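Local coordinates for putative uncharacterized protein (Pseudomonas phage 201phi2-1, PDB 3R4V) that is a phage tubulin-like protein of the tubulin/FtsZ superfamily, with guanosine-5'-diphosphate bound in its N-terminal part, at residues D76-A81 and A107-S112. Numbering follows the deposited sequence.
Sequences DTIPEA and ADRKAS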
loop_
_atom_site.group_PDB
_atom_site.type_symbol
_atom_site.label_atom_id
_atom_site.label_comp_id
_atom_site.label_asym_id
_atom_site.label_seq_id
_atom_site.Cartn_x
_atom_site.Cartn_y
_atom_site.Cartn_z
ATOM N N ASP A 76 13.493 -14.772 2.394
ATOM C CA ASP A 76 13.841 -16.061 1.798
ATOM C C ASP A 76 12.614 -16.846 1.347
ATOM O O ASP A 76 12.712 -17.713 0.480
ATOM C CB ASP A 76 14.689 -16.907 2.751
ATOM C CG ASP A 76 16.153 -16.514 2.728
ATOM O OD1 ASP A 76 16.627 -16.049 1.669
ATOM O OD2 ASP A 76 16.830 -16.670 3.767
ATOM N N THR A 77 11.460 -16.544 1.927
ATOM C CA THR A 77 10.231 -17.213 1.522
ATOM C C THR A 77 9.557 -16.512 0.343
ATOM O O THR A 77 8.532 -16.970 -0.149
ATOM C CB THR A 77 9.219 -17.315 2.680
ATOM O OG1 THR A 77 8.589 -16.046 2.883
ATOM C CG2 THR A 77 9.907 -17.770 3.974
ATOM N N ILE A 78 10.120 -15.399 -0.111
ATOM C CA ILE A 78 9.511 -14.664 -1.221
ATOM C C ILE A 78 10.324 -14.893 -2.482
ATOM O O ILE A 78 11.453 -14.429 -2.591
ATOM C CB ILE A 78 9.388 -13.150 -0.913
ATOM C CG1 ILE A 78 8.547 -12.932 0.351
ATOM C CG2 ILE A 78 8.791 -12.400 -2.113
ATOM C CD1 ILE A 78 8.543 -11.485 0.860
ATOM N N PRO A 79 9.757 -15.634 -3.439
ATOM C CA PRO A 79 10.475 -15.996 -4.666
ATOM C C PRO A 79 10.872 -14.769 -5.475
ATOM O O PRO A 79 10.249 -13.721 -5.341
ATOM C CB PRO A 79 9.436 -16.795 -5.460
ATOM C CG PRO A 79 8.378 -17.167 -4.485
ATOM C CD PRO A 79 8.361 -16.093 -3.454
ATOM N N GLU A 80 11.901 -14.904 -6.304
ATOM C CA GLU A 80 12.221 -13.879 -7.289
ATOM C C GLU A 80 11.063 -13.778 -8.269
ATOM O O GLU A 80 10.571 -14.793 -8.768
ATOM C CB GLU A 80 13.506 -14.224 -8.045
ATOM C CG GLU A 80 14.772 -14.212 -7.192
ATOM C CD GLU A 80 15.155 -12.817 -6.713
ATOM O OE1 GLU A 80 14.878 -11.833 -7.439
ATOM O OE2 GLU A 80 15.738 -12.705 -5.609
ATOM N N ALA A 81 10.620 -12.559 -8.539
ATOM C CA ALA A 81 9.533 -12.358 -9.493
ATOM C C ALA A 81 9.796 -11.164 -10.396
ATOM O O ALA A 81 10.570 -10.270 -10.053
ATOM C CB ALA A 81 8.210 -12.196 -8.767
ATOM N N ALA A 107 13.343 -3.126 -3.041
ATOM C CA ALA A 107 14.181 -2.122 -3.693
ATOM C C ALA A 107 15.625 -2.638 -3.837
ATOM O O ALA A 107 16.251 -2.446 -4.873
ATOM C CB ALA A 107 14.138 -0.784 -2.932
ATOM N N ASP A 108 16.151 -3.303 -2.807
ATOM C CA ASP A 108 17.503 -3.858 -2.891
ATOM C C ASP A 108 17.619 -4.931 -3.988
ATOM O O ASP A 108 18.694 -5.113 -4.559
ATOM C CB ASP A 108 17.979 -4.418 -1.540
ATOM C CG ASP A 108 18.273 -3.327 -0.505
ATOM O OD1 ASP A 108 18.345 -2.130 -0.859
ATOM O OD2 ASP A 108 18.462 -3.678 0.682
ATOM N N ARG A 109 16.520 -5.634 -4.279
ATOM C CA ARG A 109 16.485 -6.606 -5.383
ATOM C C ARG A 109 16.441 -5.915 -6.745
ATOM O O ARG A 109 16.448 -6.578 -7.775
ATOM C CB ARG A 109 15.266 -7.536 -5.284
ATOM C CG ARG A 109 15.211 -8.438 -4.068
ATOM C CD ARG A 109 14.047 -9.430 -4.164
ATOM N NE ARG A 109 14.047 -10.378 -3.049
ATOM C CZ ARG A 109 13.193 -11.390 -2.916
ATOM N NH1 ARG A 109 12.265 -11.608 -3.835
ATOM N NH2 ARG A 109 13.280 -12.196 -1.865
ATOM N N LYS A 110 16.372 -4.586 -6.744
ATOM C CA LYS A 110 16.189 -3.809 -7.977
ATOM C C LYS A 110 14.870 -4.165 -8.660
ATOM O O LYS A 110 14.751 -4.120 -9.884
ATOM C CB LYS A 110 17.374 -4.003 -8.930
ATOM C CG LYS A 110 18.715 -3.638 -8.308
ATOM C CD LYS A 110 18.621 -2.300 -7.580
ATOM C CE LYS A 110 19.856 -1.451 -7.783
ATOM N NZ LYS A 110 19.714 -0.131 -7.101
ATOM N N ALA A 111 13.879 -4.507 -7.845
ATOM C CA ALA A 111 12.569 -4.935 -8.334
ATOM C C ALA A 111 11.636 -3.833 -8.852
ATOM O O ALA A 111 11.750 -2.645 -8.498
ATOM C CB ALA A 111 11.855 -5.744 -7.259
ATOM N N SER A 112 10.706 -4.259 -9.704
ATOM C CA SER A 112 9.588 -3.441 -10.147
ATOM C C SER A 112 8.372 -3.823 -9.316
ATOM O O SER A 112 8.001 -4.998 -9.247
ATOM C CB SER A 112 9.279 -3.722 -11.622
ATOM O OG SER A 112 10.379 -3.410 -12.458
HETATM O O HOH W 1 10.905 -7.109 -10.230
#
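Arg109 reaches across to the backbone of Ile78 and Pro79 and makes every direct hydrogen bond between 76-81 and 107-112. Its side chain runs out straight from CG to NE, which carries the guanidinium over to the other loop. Both terminal nitrogens close end-on upon a single acceptor, with Arg109 NH2 3.0 Å and Arg109 NH1 3.2 Å from Ile78 O. The carbonyl oxygen lies in the guanidinium plane, yet NH1 stands well above the carbonyl plane while NH2 is tilted only 17° from it. Arg109 NH1 adds a weak bond to Pro79 O at 3.3 Å and also bonds Tyr84 OH, so several partners fix the rotation of the group.

The charge contact is looser. Glu80, bent at chi2 (-68°), brings OE2 over one guanidinium face, 3.9 Å from Arg109 NE; this long salt bridge is electrostatic, with no N-H aimed at the oxygen. Ile78 CG2 approaches Arg109 NH1 at 4.0 Å, and the buried Ile78 side chain also touches Phe31 on strand 28-32 and Cys6 and Ile8 on strand 6-10.

One water bridges the backbones, donating to Ala81 O and accepting from Ser112 N at 2.9 Å.

Lys110, with positive phi, ends helix 95-108 in a Schellman motif ahead of strand 113-119. The contact thus joins that turn to the loop between helix 71-76 and strand 84-89, the neighbour of 113-119 in the parallel part of the sheet.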